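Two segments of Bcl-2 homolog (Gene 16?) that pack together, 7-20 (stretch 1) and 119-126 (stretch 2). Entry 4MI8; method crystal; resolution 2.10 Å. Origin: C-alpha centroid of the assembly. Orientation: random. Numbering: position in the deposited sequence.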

ATOM      1  N   SER A   7       7.072  -5.296 -14.643  1.00 64.45           N
ATOM      2  CA  SER A   7       6.860  -4.085 -15.390  1.00 62.83           C
ATOM      3  C   SER A   7       5.856  -3.184 -14.751  1.00 58.86           C
ATOM      4  O   SER A   7       5.053  -3.620 -13.984  1.00 54.16           O
ATOM      5  CB  SER A   7       6.393  -4.425 -16.788  1.00 60.28           C
ATOM      6  OG  SER A   7       5.044  -4.757 -16.793  1.00 56.26           O
ATOM      7  N   GLY A   8       5.919  -1.915 -15.114  1.00 58.84           N
ATOM      8  CA  GLY A   8       4.942  -0.952 -14.708  1.00 56.49           C
ATOM      9  C   GLY A   8       3.578  -1.361 -15.164  1.00 56.61           C
ATOM     10  O   GLY A   8       2.606  -1.108 -14.497  1.00 57.55           O
ATOM     11  N   THR A   9       3.514  -1.997 -16.314  1.00 55.52           N
ATOM     12  CA  THR A   9       2.254  -2.449 -16.851  1.00 54.15           C
ATOM     13  C   THR A   9       1.647  -3.494 -15.950  1.00 50.64           C
ATOM     14  O   THR A   9       0.494  -3.454 -15.632  1.00 51.35           O
ATOM     15  CB  THR A   9       2.438  -3.075 -18.240  1.00 56.68           C
ATOM     16  OG1 THR A   9       3.154  -2.182 -19.086  1.00 63.09           O
ATOM     17  CG2 THR A   9       1.140  -3.364 -18.842  1.00 55.41           C
ATOM     18  N   TYR A  10       2.438  -4.462 -15.575  1.00 48.83           N
ATOM     19  CA  TYR A  10       1.995  -5.502 -14.656  1.00 45.15           C
ATOM     20  C   TYR A  10       1.575  -4.929 -13.288  1.00 42.06           C
ATOM     21  O   TYR A  10       0.545  -5.332 -12.702  1.00 38.48           O
ATOM     22  CB  TYR A  10       3.066  -6.563 -14.481  1.00 49.69           C
ATOM     23  CG  TYR A  10       2.549  -7.662 -13.629  1.00 50.80           C
ATOM     24  CD1 TYR A  10       1.473  -8.445 -14.058  1.00 52.35           C
ATOM     25  CD2 TYR A  10       3.046  -7.855 -12.356  1.00 48.62           C
ATOM     26  CE1 TYR A  10       0.934  -9.427 -13.244  1.00 54.34           C
ATOM     27  CE2 TYR A  10       2.534  -8.844 -11.543  1.00 53.12           C
ATOM     28  CZ  TYR A  10       1.480  -9.622 -11.982  1.00 52.08           C
ATOM     29  OH  TYR A  10       0.970 -10.598 -11.165  1.00 50.34           O
ATOM     30  N   TRP A  11       2.348  -3.964 -12.806  1.00 40.19           N
ATOM     31  CA  TRP A  11       2.134  -3.406 -11.515  1.00 37.71           C
ATOM     32  C   TRP A  11       0.899  -2.582 -11.445  1.00 37.60           C
ATOM     33  O   TRP A  11       0.236  -2.612 -10.407  1.00 34.50           O
ATOM     34  CB  TRP A  11       3.335  -2.585 -11.107  1.00 42.05           C
ATOM     35  CG  TRP A  11       4.350  -3.404 -10.339  1.00 41.43           C
ATOM     36  CD1 TRP A  11       5.549  -3.930 -10.812  1.00 44.47           C
ATOM     37  CD2 TRP A  11       4.250  -3.845  -8.927  1.00 39.52           C
ATOM     38  NE1 TRP A  11       6.198  -4.648  -9.811  1.00 46.11           N
ATOM     39  CE2 TRP A  11       5.481  -4.613  -8.647  1.00 41.82           C
ATOM     40  CE3 TRP A  11       3.316  -3.636  -7.881  1.00 35.31           C
ATOM     41  CZ2 TRP A  11       5.740  -5.156  -7.379  1.00 38.96           C
ATOM     42  CZ3 TRP A  11       3.578  -4.204  -6.620  1.00 35.82           C
ATOM     43  CH2 TRP A  11       4.757  -4.946  -6.376  1.00 35.77           C
ATOM     44  N   ALA A  12       0.546  -1.873 -12.537  1.00 37.84           N
ATOM     45  CA  ALA A  12      -0.722  -1.149 -12.620  1.00 35.36           C
ATOM     46  C   ALA A  12      -1.885  -2.112 -12.443  1.00 35.23           C
ATOM     47  O   ALA A  12      -2.856  -1.818 -11.756  1.00 35.41           O
ATOM     48  CB  ALA A  12      -0.862  -0.415 -13.989  1.00 37.17           C
ATOM     49  N   THR A  13      -1.816  -3.250 -13.108  1.00 34.11           N
ATOM     50  CA  THR A  13      -2.830  -4.306 -12.940  1.00 36.01           C
ATOM     51  C   THR A  13      -2.914  -4.805 -11.479  1.00 31.55           C
ATOM     52  O   THR A  13      -4.010  -4.956 -10.883  1.00 29.84           O
ATOM     53  CB  THR A  13      -2.484  -5.492 -13.875  1.00 36.18           C
ATOM     54  OG1 THR A  13      -2.719  -5.043 -15.202  1.00 38.57           O
ATOM     55  CG2 THR A  13      -3.351  -6.728 -13.635  1.00 36.08           C
ATOM     56  N   LEU A  14      -1.734  -5.040 -10.916  1.00 31.50           N
ATOM     57  CA  LEU A  14      -1.606  -5.657  -9.616  1.00 29.63           C
ATOM     58  C   LEU A  14      -2.129  -4.676  -8.558  1.00 29.22           C
ATOM     59  O   LEU A  14      -2.869  -5.064  -7.620  1.00 29.60           O
ATOM     60  CB  LEU A  14      -0.101  -5.933  -9.401  1.00 30.21           C
ATOM     61  CG  LEU A  14       0.198  -6.584  -8.076  1.00 30.79           C
ATOM     62  CD1 LEU A  14      -0.840  -7.711  -7.797  1.00 30.83           C
ATOM     63  CD2 LEU A  14       1.691  -7.047  -8.056  1.00 31.44           C
ATOM     64  N   ILE A  15      -1.806  -3.389  -8.710  1.00 29.08           N
ATOM     65  CA  ILE A  15      -2.315  -2.409  -7.750  1.00 27.82           C
ATOM     66  C   ILE A  15      -3.851  -2.316  -7.710  1.00 28.48           C
ATOM     67  O   ILE A  15      -4.528  -2.197  -6.607  1.00 26.65           O
ATOM     68  CB  ILE A  15      -1.640  -1.031  -7.982  1.00 29.61           C
ATOM     69  CG1 ILE A  15      -0.142  -1.089  -7.559  1.00 30.21           C
ATOM     70  CG2 ILE A  15      -2.332   0.022  -7.116  1.00 28.73           C
ATOM     71  CD1 ILE A  15       0.773  -0.144  -8.292  1.00 33.59           C
ATOM     72  N   THR A  16      -4.444  -2.317  -8.917  1.00 29.66           N
ATOM     73  CA  THR A  16      -5.889  -2.217  -8.981  1.00 30.29           C
ATOM     74  C   THR A  16      -6.501  -3.501  -8.382  1.00 30.81           C
ATOM     75  O   THR A  16      -7.495  -3.438  -7.665  1.00 31.92           O
ATOM     76  CB  THR A  16      -6.337  -2.148 -10.439  1.00 33.29           C
ATOM     77  OG1 THR A  16      -5.682  -1.058 -11.099  1.00 32.63           O
ATOM     78  CG2 THR A  16      -7.917  -2.000 -10.536  1.00 34.29           C
ATOM     79  N   ALA A  17      -5.931  -4.673  -8.690  1.00 30.04           N
ATOM     80  CA  ALA A  17      -6.494  -5.928  -8.165  1.00 29.93           C
ATOM     81  C   ALA A  17      -6.298  -5.926  -6.650  1.00 28.70           C
ATOM     82  O   ALA A  17      -7.206  -6.343  -5.921  1.00 29.62           O
ATOM     83  CB  ALA A  17      -5.819  -7.092  -8.820  1.00 30.09           C
ATOM     84  N   PHE A  18      -5.195  -5.304  -6.171  1.00 27.49           N
ATOM     85  CA  PHE A  18      -4.927  -5.215  -4.717  1.00 25.71           C
ATOM     86  C   PHE A  18      -6.015  -4.381  -4.084  1.00 26.68           C
ATOM     87  O   PHE A  18      -6.613  -4.838  -3.112  1.00 27.41           O
ATOM     88  CB  PHE A  18      -3.588  -4.600  -4.404  1.00 24.46           C
ATOM     89  CG  PHE A  18      -3.380  -4.278  -2.931  1.00 25.41           C
ATOM     90  CD1 PHE A  18      -3.015  -5.275  -2.004  1.00 24.95           C
ATOM     91  CD2 PHE A  18      -3.579  -2.959  -2.445  1.00 26.24           C
ATOM     92  CE1 PHE A  18      -2.792  -4.930  -0.651  1.00 26.65           C
ATOM     93  CE2 PHE A  18      -3.355  -2.627  -1.116  1.00 25.63           C
ATOM     94  CZ  PHE A  18      -2.967  -3.607  -0.208  1.00 25.24           C
ATOM     95  N   LEU A  19      -6.268  -3.183  -4.617  1.00 26.72           N
ATOM     96  CA  LEU A  19      -7.308  -2.276  -4.050  1.00 29.59           C
ATOM     97  C   LEU A  19      -8.747  -2.865  -4.150  1.00 31.78           C
ATOM     98  O   LEU A  19      -9.566  -2.703  -3.217  1.00 35.34           O
ATOM     99  CB  LEU A  19      -7.262  -0.909  -4.698  1.00 27.56           C
ATOM    100  CG  LEU A  19      -5.917  -0.167  -4.535  1.00 28.12           C
ATOM    101  CD1 LEU A  19      -5.917   1.103  -5.421  1.00 31.15           C
ATOM    102  CD2 LEU A  19      -5.739   0.285  -3.101  1.00 27.49           C
ATOM    103  N   LYS A  20      -9.057  -3.521  -5.258  1.00 31.91           N
ATOM    104  CA  LYS A  20     -10.417  -4.082  -5.439  1.00 35.98           C
ATOM    105  C   LYS A  20     -10.584  -5.208  -4.436  1.00 40.90           C
ATOM    106  O   LYS A  20     -11.653  -5.313  -3.790  1.00 45.63           O
ATOM    107  CB  LYS A  20     -10.677  -4.592  -6.869  1.00 36.04           C
ATOM    108  CG  LYS A  20     -10.632  -3.510  -7.936  1.00 36.33           C
ATOM    109  CD  LYS A  20     -11.018  -4.006  -9.345  1.00 37.24           C
ATOM    110  CE  LYS A  20     -11.137  -2.786 -10.266  1.00 39.68           C
ATOM    111  NZ  LYS A  20     -11.338  -3.001 -11.770  1.00 43.93           N
ATOM    112  N   CYS A 119      -3.572   7.729  -8.031  1.00 44.52           N
ATOM    113  CA  CYS A 119      -2.549   8.277  -7.154  1.00 47.76           C
ATOM    114  C   CYS A 119      -1.490   7.193  -6.812  1.00 45.77           C
ATOM    115  O   CYS A 119      -0.252   7.399  -7.108  1.00 44.75           O
ATOM    116  CB  CYS A 119      -3.190   8.816  -5.866  1.00 50.84           C
ATOM    117  SG  CYS A 119      -1.977   9.268  -4.584  1.00 60.30           S
ATOM    118  N   MET A 120      -1.955   6.033  -6.282  1.00 38.68           N
ATOM    119  CA  MET A 120      -0.966   4.980  -5.909  1.00 36.85           C
ATOM    120  C   MET A 120      -0.242   4.495  -7.134  1.00 36.91           C
ATOM    121  O   MET A 120       0.975   4.308  -7.087  1.00 38.17           O
ATOM    122  CB  MET A 120      -1.587   3.798  -5.153  1.00 33.43           C
ATOM    123  CG  MET A 120      -1.988   4.153  -3.735  1.00 33.04           C
ATOM    124  SD  MET A 120      -2.791   2.731  -2.930  1.00 33.58           S
ATOM    125  CE  MET A 120      -1.337   1.685  -2.727  1.00 29.94           C
ATOM    126  N   THR A 121      -0.973   4.292  -8.225  1.00 37.70           N
ATOM    127  CA  THR A 121      -0.381   3.805  -9.466  1.00 39.52           C
ATOM    128  C   THR A 121       0.569   4.829 -10.080  1.00 45.16           C
ATOM    129  O   THR A 121       1.588   4.468 -10.670  1.00 47.20           O
ATOM    130  CB  THR A 121      -1.461   3.439 -10.501  1.00 40.13           C
ATOM    131  OG1 THR A 121      -2.353   2.467  -9.941  1.00 40.91           O
ATOM    132  CG2 THR A 121      -0.822   2.870 -11.759  1.00 39.45           C
ATOM    133  N   HIS A 122       0.230   6.106  -9.939  1.00 49.48           N
ATOM    134  CA  HIS A 122       1.038   7.175 -10.494  1.00 56.42           C
ATOM    135  C   HIS A 122       2.288   7.398  -9.693  1.00 57.07           C
ATOM    136  O   HIS A 122       3.313   7.876 -10.226  1.00 58.91           O
ATOM    137  CB  HIS A 122       0.232   8.466 -10.577  1.00 61.71           C
ATOM    138  CG  HIS A 122      -0.920   8.404 -11.552  1.00 70.70           C
ATOM    139  ND1 HIS A 122      -1.989   9.214 -11.460  1.00 72.17           N
ATOM    140  CD2 HIS A 122      -1.138   7.587 -12.659  1.00 74.39           C
ATOM    141  CE1 HIS A 122      -2.850   8.934 -12.456  1.00 54.71           C
ATOM    142  NE2 HIS A 122      -2.328   7.938 -13.190  1.00 77.60           N
ATOM    143  N   PHE A 123       2.230   7.064  -8.408  1.00 50.44           N
ATOM    144  CA  PHE A 123       3.336   7.237  -7.543  1.00 48.07           C
ATOM    145  C   PHE A 123       4.248   6.038  -7.664  1.00 47.81           C
ATOM    146  O   PHE A 123       5.457   6.205  -7.763  1.00 49.63           O
ATOM    147  CB  PHE A 123       2.867   7.461  -6.101  1.00 47.73           C
ATOM    148  CG  PHE A 123       3.985   7.796  -5.178  1.00 50.42           C
ATOM    149  CD1 PHE A 123       4.893   6.801  -4.797  1.00 48.51           C
ATOM    150  CD2 PHE A 123       4.201   9.129  -4.754  1.00 52.90           C
ATOM    151  CE1 PHE A 123       5.991   7.087  -3.978  1.00 50.69           C
ATOM    152  CE2 PHE A 123       5.271   9.414  -3.903  1.00 53.84           C
ATOM    153  CZ  PHE A 123       6.169   8.395  -3.502  1.00 53.73           C
ATOM    154  N   PHE A 124       3.676   4.818  -7.629  1.00 43.54           N
ATOM    155  CA  PHE A 124       4.502   3.613  -7.712  1.00 42.36           C
ATOM    156  C   PHE A 124       5.356   3.723  -8.997  1.00 46.36           C
ATOM    157  O   PHE A 124       6.580   3.534  -8.968  1.00 46.23           O
ATOM    158  CB  PHE A 124       3.589   2.392  -7.785  1.00 38.10           C
ATOM    159  CG  PHE A 124       4.291   1.090  -7.654  1.00 35.24           C
ATOM    160  CD1 PHE A 124       4.899   0.481  -8.735  1.00 36.66           C
ATOM    161  CD2 PHE A 124       4.303   0.440  -6.404  1.00 33.77           C
ATOM    162  CE1 PHE A 124       5.517  -0.754  -8.605  1.00 37.91           C
ATOM    163  CE2 PHE A 124       4.918  -0.770  -6.243  1.00 32.54           C
ATOM    164  CZ  PHE A 124       5.505  -1.384  -7.334  1.00 35.99           C
ATOM    165  N   ILE A 125       4.704   4.000 -10.119  1.00 47.91           N
ATOM    166  CA  ILE A 125       5.441   4.092 -11.384  1.00 55.37           C
ATOM    167  C   ILE A 125       6.377   5.305 -11.480  1.00 57.12           C
ATOM    168  O   ILE A 125       7.569   5.106 -11.683  1.00 58.14           O
ATOM    169  CB  ILE A 125       4.546   3.948 -12.619  1.00 58.45           C
ATOM    170  CG1 ILE A 125       3.788   2.603 -12.534  1.00 59.58           C
ATOM    171  CG2 ILE A 125       5.410   4.008 -13.871  1.00 63.03           C
ATOM    172  CD1 ILE A 125       2.794   2.336 -13.637  1.00 57.80           C
ATOM    173  N   GLU A 126       5.868   6.521 -11.277  1.00 57.99           N
ATOM    174  CA  GLU A 126       6.710   7.717 -11.400  1.00 65.24           C
ATOM    175  C   GLU A 126       7.943   7.592 -10.517  1.00 66.21           C
ATOM    176  O   GLU A 126       9.011   8.026 -10.921  1.00 66.80           O
ATOM    177  CB  GLU A 126       5.941   9.012 -11.132  1.00 69.03           C
ATOM    178  CG  GLU A 126       5.280   9.583 -12.391  1.00 77.47           C
ATOM    179  CD  GLU A 126       3.774   9.904 -12.237  1.00 78.41           C
ATOM    180  OE1 GLU A 126       3.409  10.577 -11.241  1.00 83.22           O
ATOM    181  OE2 GLU A 126       2.933   9.501 -13.112  1.00 75.70           O
TER
HETATM  182  O   HOH W   1      -3.661   0.793 -11.858  1.00 42.74           O

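Helices 8-20 and 119-126 of the Bcl-2 homolog pack nearly antiparallel, their N-to-C directions 147° apart and their axes 9.8 Å apart at closest approach. The backbones come nearest at two points: Gly8 CA lies 6.1 Å from Ile125 CA, and Ala12 CA lies 5.9 Å from Thr121 CA. At the first, Gly8 has no side chain, and the end of Ile125, whose CA-to-CB bond points sideways, comes nearer the opposing helix, bringing Ile125 CD1 to 3.6 Å from Gly8 O. At the second, two short side chains meet, Ala12 CB and Thr121 CG2 being 4.0 Å apart.

The largest bump is Phe124, whose ring lies against Trp11 and Ile15, both on the same side of its plane. Trp11 CE3 is 3.2 Å from Phe124 CZ, a tight contact in which CZ sits over one face of the indole; the planes of the six-membered rings are inclined by 32°, with centroids 4.3 Å apart, so the pair is oblique. Ile15 CD1 lies over a face of the Phe124 ring, 4.2 Å from its centroid and 27° off the ring normal, a CH-pi contact. The other branch of Ile15 reaches elsewhere: its CG2 is 3.7 Å from Thr121 OG1 and 4.3 Å from Met120 CB, so the methyl lies against both residues. One turn further along, Leu19 CD2 meets Met120 SD at 3.8 Å, extending the apolar seam.

No direct hydrogen bond crosses the contact. Instead, water 1 bridges the helices beside the Ala12-Thr121 approach, donating to Ala12 O at 2.7 Å and to Thr121 OG1 at 2.9 Å. Outside the contact, Ser7 caps the first helix, its OG accepting from Tyr10 N at 2.9 Å in an almost straight bond.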